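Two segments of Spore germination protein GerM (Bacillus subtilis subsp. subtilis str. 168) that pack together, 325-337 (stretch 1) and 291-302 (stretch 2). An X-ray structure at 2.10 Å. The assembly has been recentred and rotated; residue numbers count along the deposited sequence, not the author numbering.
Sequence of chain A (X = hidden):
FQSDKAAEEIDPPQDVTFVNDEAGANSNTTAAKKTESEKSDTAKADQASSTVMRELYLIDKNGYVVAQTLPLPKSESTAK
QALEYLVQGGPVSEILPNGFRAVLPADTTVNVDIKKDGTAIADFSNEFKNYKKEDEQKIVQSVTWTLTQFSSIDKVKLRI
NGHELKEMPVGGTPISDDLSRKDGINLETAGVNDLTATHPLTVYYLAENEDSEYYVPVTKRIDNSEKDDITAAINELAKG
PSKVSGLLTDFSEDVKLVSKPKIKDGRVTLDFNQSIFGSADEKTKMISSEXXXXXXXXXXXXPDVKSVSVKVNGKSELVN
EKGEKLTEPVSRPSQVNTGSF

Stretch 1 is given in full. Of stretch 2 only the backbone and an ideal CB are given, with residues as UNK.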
ATOM      1  N   LYS A 325      11.490  12.226  21.796  1.00 39.80           N
ATOM      2  CA  LYS A 325      10.207  11.949  22.433  1.00 36.85           C
ATOM      3  C   LYS A 325       9.081  12.084  21.419  1.00 35.17           C
ATOM      4  O   LYS A 325       8.958  13.101  20.750  1.00 38.16           O
ATOM      5  CB  LYS A 325       9.944  12.901  23.607  1.00 40.86           C
ATOM      6  CG  LYS A 325      10.863  12.712  24.794  1.00 47.54           C
ATOM      7  CD  LYS A 325      10.327  13.416  26.031  1.00 50.07           C
ATOM      8  CE  LYS A 325      11.395  13.493  27.113  1.00 55.97           C
ATOM      9  NZ  LYS A 325      10.880  14.074  28.381  1.00 68.10           N
ATOM     10  N   LEU A 326       8.225  11.076  21.365  1.00 34.09           N
ATOM     11  CA  LEU A 326       7.097  11.066  20.453  1.00 38.63           C
ATOM     12  C   LEU A 326       5.851  11.559  21.173  1.00 41.44           C
ATOM     13  O   LEU A 326       4.998  10.762  21.571  1.00 40.43           O
ATOM     14  CB  LEU A 326       6.864   9.649  19.943  1.00 41.09           C
ATOM     15  CG  LEU A 326       8.027   9.059  19.158  1.00 45.65           C
ATOM     16  CD1 LEU A 326       7.823   7.567  18.956  1.00 47.50           C
ATOM     17  CD2 LEU A 326       8.142   9.774  17.825  1.00 44.22           C
ATOM     18  N   THR A 327       5.741  12.874  21.319  1.00 39.85           N
ATOM     19  CA  THR A 327       4.616  13.472  22.025  1.00 37.26           C
ATOM     20  C   THR A 327       3.588  14.016  21.045  1.00 36.21           C
ATOM     21  O   THR A 327       2.487  14.377  21.439  1.00 44.02           O
ATOM     22  CB  THR A 327       5.064  14.639  22.937  1.00 39.63           C
ATOM     23  OG1 THR A 327       5.512  15.735  22.132  1.00 49.41           O
ATOM     24  CG2 THR A 327       6.178  14.211  23.873  1.00 43.22           C
ATOM     25  N   GLU A 328       3.978  14.155  19.783  1.00 32.33           N
ATOM     26  CA  GLU A 328       3.084  14.708  18.775  1.00 36.74           C
ATOM     27  C   GLU A 328       2.581  13.624  17.811  1.00 46.41           C
ATOM     28  O   GLU A 328       3.169  12.551  17.703  1.00 37.95           O
ATOM     29  CB  GLU A 328       3.779  15.822  17.992  1.00 39.79           C
ATOM     30  CG  GLU A 328       4.145  17.049  18.820  1.00 48.05           C
ATOM     31  CD  GLU A 328       3.025  17.491  19.744  1.00 64.39           C
ATOM     32  OE1 GLU A 328       2.009  18.019  19.238  1.00 65.01           O
ATOM     33  OE2 GLU A 328       3.157  17.286  20.974  1.00 51.47           O
ATOM     34  N   PRO A 329       1.467  13.904  17.126  1.00 40.73           N
ATOM     35  CA  PRO A 329       0.951  12.984  16.123  1.00 43.45           C
ATOM     36  C   PRO A 329       1.955  12.759  15.005  1.00 37.41           C
ATOM     37  O   PRO A 329       2.534  13.709  14.501  1.00 41.16           O
ATOM     38  CB  PRO A 329      -0.294  13.704  15.582  1.00 44.63           C
ATOM     39  CG  PRO A 329      -0.672  14.695  16.633  1.00 45.27           C
ATOM     40  CD  PRO A 329       0.611  15.095  17.291  1.00 48.09           C
ATOM     41  N   VAL A 330       2.141  11.504  14.617  1.00 38.50           N
ATOM     42  CA  VAL A 330       2.966  11.167  13.468  1.00 32.68           C
ATOM     43  C   VAL A 330       2.069  10.987  12.249  1.00 34.04           C
ATOM     44  O   VAL A 330       1.050  10.286  12.292  1.00 34.98           O
ATOM     45  CB  VAL A 330       3.751   9.869  13.719  1.00 38.14           C
ATOM     46  CG1 VAL A 330       4.678   9.558  12.553  1.00 42.52           C
ATOM     47  CG2 VAL A 330       4.531   9.974  15.016  1.00 42.32           C
ATOM     48  N   SER A 331       2.455  11.612  11.148  1.00 34.79           N
ATOM     49  CA  SER A 331       1.670  11.514   9.938  1.00 42.73           C
ATOM     50  C   SER A 331       2.352  10.577   8.944  1.00 33.63           C
ATOM     51  O   SER A 331       3.461  10.106   9.168  1.00 32.62           O
ATOM     52  CB  SER A 331       1.451  12.900   9.332  1.00 39.77           C
ATOM     53  OG  SER A 331       2.690  13.519   9.051  1.00 55.51           O
ATOM     54  N   ARG A 332       1.626  10.233   7.896  1.00 38.24           N
ATOM     55  CA  ARG A 332       2.103   9.287   6.905  1.00 36.84           C
ATOM     56  C   ARG A 332       3.391   9.805   6.269  1.00 34.75           C
ATOM     57  O   ARG A 332       3.476  10.974   5.905  1.00 41.96           O
ATOM     58  CB  ARG A 332       1.014   9.120   5.852  1.00 37.26           C
ATOM     59  CG  ARG A 332       1.282   8.073   4.798  1.00 36.36           C
ATOM     60  CD  ARG A 332       0.061   7.956   3.895  1.00 35.55           C
ATOM     61  NE  ARG A 332       0.245   6.975   2.834  1.00 32.11           N
ATOM     62  CZ  ARG A 332      -0.132   5.705   2.917  1.00 27.21           C
ATOM     63  NH1 ARG A 332       0.083   4.885   1.901  1.00 31.10           N
ATOM     64  NH2 ARG A 332      -0.719   5.254   4.014  1.00 35.20           N
ATOM     65  N   PRO A 333       4.401   8.941   6.138  1.00 37.45           N
ATOM     66  CA  PRO A 333       5.650   9.325   5.474  1.00 36.24           C
ATOM     67  C   PRO A 333       5.400   9.999   4.127  1.00 44.30           C
ATOM     68  O   PRO A 333       4.479   9.614   3.400  1.00 32.39           O
ATOM     69  CB  PRO A 333       6.364   7.990   5.271  1.00 38.83           C
ATOM     70  CG  PRO A 333       5.848   7.113   6.357  1.00 37.69           C
ATOM     71  CD  PRO A 333       4.443   7.561   6.651  1.00 40.44           C
ATOM     72  N   SER A 334       6.194  11.020   3.817  1.00 36.71           N
ATOM     73  CA  SER A 334       6.043  11.752   2.557  1.00 47.39           C
ATOM     74  C   SER A 334       6.472  10.880   1.381  1.00 38.30           C
ATOM     75  O   SER A 334       5.891  10.951   0.306  1.00 44.95           O
ATOM     76  CB  SER A 334       6.861  13.051   2.577  1.00 52.53           C
ATOM     77  OG  SER A 334       7.763  13.071   3.669  1.00 68.41           O
ATOM     78  N   GLN A 335       7.485  10.052   1.602  1.00 38.80           N
ATOM     79  CA  GLN A 335       7.916   9.078   0.610  1.00 39.05           C
ATOM     80  C   GLN A 335       7.793   7.678   1.188  1.00 41.21           C
ATOM     81  O   GLN A 335       8.525   7.313   2.103  1.00 43.19           O
ATOM     82  CB  GLN A 335       9.371   9.349   0.205  1.00 37.90           C
ATOM     83  CG  GLN A 335       9.557  10.691  -0.480  1.00 36.59           C
ATOM     84  CD  GLN A 335      10.986  10.953  -0.901  1.00 41.56           C
ATOM     85  OE1 GLN A 335      11.813  10.041  -0.973  1.00 36.43           O
ATOM     86  NE2 GLN A 335      11.283  12.207  -1.193  1.00 44.52           N
ATOM     87  N   VAL A 336       6.864   6.896   0.650  1.00 32.10           N
ATOM     88  CA  VAL A 336       6.711   5.499   1.048  1.00 32.32           C
ATOM     89  C   VAL A 336       7.716   4.623   0.294  1.00 34.02           C
ATOM     90  O   VAL A 336       7.692   4.564  -0.929  1.00 35.89           O
ATOM     91  CB  VAL A 336       5.285   5.000   0.750  1.00 36.08           C
ATOM     92  CG1 VAL A 336       5.133   3.534   1.142  1.00 36.97           C
ATOM     93  CG2 VAL A 336       4.264   5.868   1.471  1.00 40.90           C
ATOM     94  N   ASN A 337       8.610   3.956   1.021  1.00 29.66           N
ATOM     95  CA  ASN A 337       9.518   2.977   0.405  1.00 31.85           C
ATOM     96  C   ASN A 337      10.396   3.634  -0.664  1.00 30.24           C
ATOM     97  O   ASN A 337      10.372   3.247  -1.833  1.00 26.75           O
ATOM     98  CB  ASN A 337       8.721   1.844  -0.257  1.00 33.83           C
ATOM     99  CG  ASN A 337       7.991   0.966   0.740  1.00 32.86           C
ATOM    100  OD1 ASN A 337       8.342   0.913   1.912  1.00 24.71           O
ATOM    101  ND2 ASN A 337       7.029   0.192   0.246  1.00 27.73           N
ATOM    102  N   UNK A 291       8.137  -0.753  13.633  1.00 28.14           N
ATOM    103  CA  UNK A 291       6.856  -0.834  14.303  1.00 27.79           C
ATOM    104  C   UNK A 291       6.045   0.443  14.066  1.00 31.48           C
ATOM    105  O   UNK A 291       4.886   0.385  13.642  1.00 30.35           O
ATOM    106  CB  UNK A 291       7.054  -1.076  15.801  1.00 27.79           C
ATOM    107  N   UNK A 292       6.688   1.592  14.260  1.00 29.82           N
ATOM    108  CA  UNK A 292       6.025   2.876  14.096  1.00 28.69           C
ATOM    109  C   UNK A 292       5.562   3.132  12.659  1.00 32.51           C
ATOM    110  O   UNK A 292       4.428   3.545  12.441  1.00 26.62           O
ATOM    111  CB  UNK A 292       6.966   3.998  14.540  1.00 28.69           C
ATOM    112  N   UNK A 293       6.433   2.896  11.682  1.00 29.36           N
ATOM    113  CA  UNK A 293       6.050   3.022  10.278  1.00 34.96           C
ATOM    114  C   UNK A 293       4.874   2.114   9.886  1.00 33.37           C
ATOM    115  O   UNK A 293       4.008   2.511   9.110  1.00 31.71           O
ATOM    116  CB  UNK A 293       7.256   2.706   9.391  1.00 34.96           C
ATOM    117  N   UNK A 294       4.922   0.867  10.340  1.00 27.80           N
ATOM    118  CA  UNK A 294       3.864  -0.097  10.086  1.00 27.25           C
ATOM    119  C   UNK A 294       2.531   0.403  10.624  1.00 24.54           C
ATOM    120  O   UNK A 294       1.517   0.363   9.931  1.00 27.12           O
ATOM    121  CB  UNK A 294       4.213  -1.449  10.710  1.00 27.25           C
ATOM    122  N   UNK A 295       2.540   0.889  11.860  1.00 27.20           N
ATOM    123  CA  UNK A 295       1.345   1.450  12.462  1.00 25.55           C
ATOM    124  C   UNK A 295       0.786   2.599  11.638  1.00 27.63           C
ATOM    125  O   UNK A 295      -0.404   2.640  11.319  1.00 25.90           O
ATOM    126  CB  UNK A 295       1.645   1.924  13.886  1.00 25.55           C
ATOM    127  N   UNK A 296       1.651   3.539  11.293  1.00 24.59           N
ATOM    128  CA  UNK A 296       1.219   4.760  10.655  1.00 26.88           C
ATOM    129  C   UNK A 296       0.757   4.518   9.227  1.00 26.23           C
ATOM    130  O   UNK A 296      -0.269   5.055   8.804  1.00 26.51           O
ATOM    131  CB  UNK A 296       2.350   5.791  10.675  1.00 26.88           C
ATOM    132  N   UNK A 297       1.509   3.719   8.478  1.00 24.17           N
ATOM    133  CA  UNK A 297       1.099   3.375   7.112  1.00 25.19           C
ATOM    134  C   UNK A 297      -0.242   2.639   7.119  1.00 24.30           C
ATOM    135  O   UNK A 297      -1.073   2.839   6.238  1.00 27.89           O
ATOM    136  CB  UNK A 297       2.168   2.517   6.432  1.00 25.19           C
ATOM    137  N   UNK A 298      -0.432   1.773   8.105  1.00 27.53           N
ATOM    138  CA  UNK A 298      -1.621   0.925   8.161  1.00 28.20           C
ATOM    139  C   UNK A 298      -2.847   1.768   8.518  1.00 29.91           C
ATOM    140  O   UNK A 298      -3.856   1.752   7.821  1.00 28.13           O
ATOM    141  CB  UNK A 298      -1.432  -0.204   9.176  1.00 28.20           C
ATOM    142  N   UNK A 299      -2.716   2.574   9.557  1.00 30.56           N
ATOM    143  CA  UNK A 299      -3.839   3.364  10.048  1.00 32.03           C
ATOM    144  C   UNK A 299      -4.242   4.475   9.081  1.00 28.89           C
ATOM    145  O   UNK A 299      -5.437   4.707   8.863  1.00 33.04           O
ATOM    146  CB  UNK A 299      -3.491   3.968  11.410  1.00 32.03           C
ATOM    147  N   UNK A 300      -3.266   5.099   8.431  1.00 34.09           N
ATOM    148  CA  UNK A 300      -3.565   6.168   7.476  1.00 29.78           C
ATOM    149  C   UNK A 300      -4.081   5.662   6.132  1.00 35.37           C
ATOM    150  O   UNK A 300      -4.318   6.462   5.238  1.00 35.74           O
ATOM    151  CB  UNK A 300      -2.311   7.013   7.246  1.00 29.78           C
ATOM    152  N   UNK A 301      -4.226   4.346   5.971  1.00 35.58           N
ATOM    153  CA  UNK A 301      -4.989   3.798   4.847  1.00 45.35           C
ATOM    154  C   UNK A 301      -6.485   3.871   5.110  1.00 40.37           C
ATOM    155  O   UNK A 301      -7.275   3.718   4.185  1.00 40.54           O
ATOM    156  CB  UNK A 301      -4.577   2.350   4.576  1.00 45.35           C
ATOM    157  N   UNK A 302      -6.845   3.932   6.375  1.00 36.97           N
ATOM    158  CA  UNK A 302      -8.224   3.949   6.794  1.00 40.81           C
ATOM    159  C   UNK A 302      -8.818   5.309   6.597  1.00 50.93           C
ATOM    160  O   UNK A 302      -8.134   6.294   6.688  1.00 48.61           O
ATOM    161  CB  UNK A 302      -8.355   3.518   8.256  1.00 40.81           C
TER

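Stretch 2 runs as a helix through 299 and then turns, while stretch 1 lies across it as a mostly extended chain; the nearest CA atoms are those of Arg332 and position 296, 5.9 Å apart. The helical hydrogen bonds argue against proline from 295 on, and glycine would be a flexible choice. The face turned to stretch 1 recurs at 292, 296 and 300, with 293, 297 and 301 at its flank.

Position 291 is out of reach of stretch 1, which sets no rule; it is Val291. At 292 CA-to-CB points toward stretch 1, yet nothing there lies within 5.5 Å of the ideal CB. The gap ends at the apolar side chains of Leu326 and Val330, so leucine, methionine or perhaps phenylalanine could span it. The residue is Leu292, with chi1 t and chi2 p, and its CD2 lies 4.1 Å from Leu326 CD1.

Position 293 points sideways, with the ring of Pro333 as its neighbour. A proline ring offers no donor, so a medium polar or apolar side chain would do. Asn293 brings OD1 to 4.0 Å from Pro333 CG, a packing contact, while its ND2 is hydrogen-bonded elsewhere in the structure.

Positions 294 and 295 lie beyond reach, so any helix-compatible side chain would serve; they are Ser294 and Ile295.

Position 296 faces stretch 1 squarely, with three of its residues within 5 Å of the ideal CB: Ser331 O at 4.7 Å, Val330 CG1 at 4.8 Å and Pro333 CD at 4.9 Å. Such proximity favours a small or compact apolar group: alanine, valine or perhaps isoleucine. Val296 divides its branches: CG2 meets Val330 CG1 at 3.9 Å, whereas CG1 packs 3.7 Å from Arg332 CA and 4.1 Å from Pro333 CD.

At 297 the CB points sideways, but Pro333, Val336 and the Arg332 guanidinium frame a mostly apolar hollow for a longer chain such as leucine or methionine. Leu297, chi1 m and chi2 t, sends CD2 to 4.0 Å from Pro333 CD and 3.9 Å from Val336 CG2, and the same methyl covers one face of the guanidinium. Its backbone O also accepts a weak hydrogen bond from Arg332 NH2, at 3.3 Å.

Position 298 points away and 299 sideways, so stretch 1 limits neither; Thr298 OG1 bonds back to Ser294 O at 2.7 Å, and Leu299 opens a type I turn.

At 300 the CB faces Arg332 NH2, 4.0 Å off. A short acceptor suits: serine, threonine, asparagine or aspartate. Thr300 OG1 receives NH2 of Arg332 at 3.0 Å and itself donates to Val296 O at 2.6 Å, so one hydroxyl links the arginine to the last helical turn.

Position 301 points sideways, but the positive guanidinium nearby invites an acid, with glutamine as a neutral alternative. Glu301 answers with a salt bridge, OE1 to Arg332 NH1 at 2.8 Å, plus a weak bond from Arg332 NH2 to the same OE1 at 3.1 Å. Both this oxygen and Thr300 OG1 sit at the guanidinium edge, near its plane.

Position 302 is out of reach, so any side chain would serve; it is Gln302.

Stretch 2 291-302: VLNSIVLTLTEQ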
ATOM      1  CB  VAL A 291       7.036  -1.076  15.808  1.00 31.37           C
ATOM      2  CG1 VAL A 291       5.767  -0.733  16.559  1.00 30.54           C
ATOM      3  CG2 VAL A 291       7.432  -2.522  16.072  1.00 33.28           C
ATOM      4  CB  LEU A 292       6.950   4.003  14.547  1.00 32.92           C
ATOM      5  CG  LEU A 292       6.336   5.397  14.617  1.00 33.74           C
ATOM      6  CD1 LEU A 292       5.148   5.413  15.572  1.00 34.31           C
ATOM      7  CD2 LEU A 292       7.397   6.403  15.038  1.00 38.00           C
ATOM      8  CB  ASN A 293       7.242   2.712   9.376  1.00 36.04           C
ATOM      9  CG  ASN A 293       8.200   3.868   9.268  1.00 44.90           C
ATOM     10  OD1 ASN A 293       7.784   5.020   9.186  1.00 46.62           O
ATOM     11  ND2 ASN A 293       9.494   3.565   9.259  1.00 44.74           N
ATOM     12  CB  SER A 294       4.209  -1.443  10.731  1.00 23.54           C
ATOM     13  OG  SER A 294       5.124  -2.135   9.924  1.00 42.16           O
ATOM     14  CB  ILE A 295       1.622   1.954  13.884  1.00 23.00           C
ATOM     15  CG1 ILE A 295       1.841   0.769  14.822  1.00 28.02           C
ATOM     16  CG2 ILE A 295       0.469   2.821  14.360  1.00 27.89           C
ATOM     17  CD1 ILE A 295       2.398   1.160  16.175  1.00 32.68           C
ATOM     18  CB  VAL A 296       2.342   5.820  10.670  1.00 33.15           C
ATOM     19  CG1 VAL A 296       1.950   7.036   9.846  1.00 32.84           C
ATOM     20  CG2 VAL A 296       2.638   6.224  12.100  1.00 32.40           C
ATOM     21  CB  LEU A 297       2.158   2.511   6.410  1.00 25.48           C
ATOM     22  CG  LEU A 297       3.441   3.243   6.004  1.00 29.76           C
ATOM     23  CD1 LEU A 297       4.493   2.247   5.560  1.00 31.49           C
ATOM     24  CD2 LEU A 297       3.176   4.255   4.899  1.00 31.88           C
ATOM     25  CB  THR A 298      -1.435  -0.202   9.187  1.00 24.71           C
ATOM     26  OG1 THR A 298      -0.399  -1.097   8.741  1.00 23.89           O
ATOM     27  CG2 THR A 298      -2.725  -0.971   9.384  1.00 25.76           C
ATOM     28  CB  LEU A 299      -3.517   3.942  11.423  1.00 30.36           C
ATOM     29  CG  LEU A 299      -4.080   3.155  12.610  1.00 36.44           C
ATOM     30  CD1 LEU A 299      -4.197   1.675  12.315  1.00 38.29           C
ATOM     31  CD2 LEU A 299      -3.280   3.382  13.879  1.00 35.13           C
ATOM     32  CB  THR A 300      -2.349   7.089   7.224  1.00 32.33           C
ATOM     33  OG1 THR A 300      -1.242   6.339   6.713  1.00 32.27           O
ATOM     34  CG2 THR A 300      -1.930   7.775   8.495  1.00 32.07           C
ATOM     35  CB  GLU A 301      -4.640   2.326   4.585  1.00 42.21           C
ATOM     36  CG  GLU A 301      -3.245   2.077   4.061  1.00 44.56           C
ATOM     37  CD  GLU A 301      -2.986   2.674   2.687  1.00 39.47           C
ATOM     38  OE1 GLU A 301      -1.799   2.912   2.380  1.00 32.42           O
ATOM     39  OE2 GLU A 301      -3.934   2.912   1.912  1.00 37.86           O
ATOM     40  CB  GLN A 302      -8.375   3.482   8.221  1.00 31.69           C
ATOM     41  CG  GLN A 302      -8.050   2.023   8.391  1.00 38.98           C
ATOM     42  CD  GLN A 302      -8.103   1.532   9.807  1.00 29.11           C
ATOM     43  OE1 GLN A 302      -8.795   2.065  10.606  1.00 37.64           O
ATOM     44  NE2 GLN A 302      -7.372   0.511  10.099  1.00 29.79           N
TER
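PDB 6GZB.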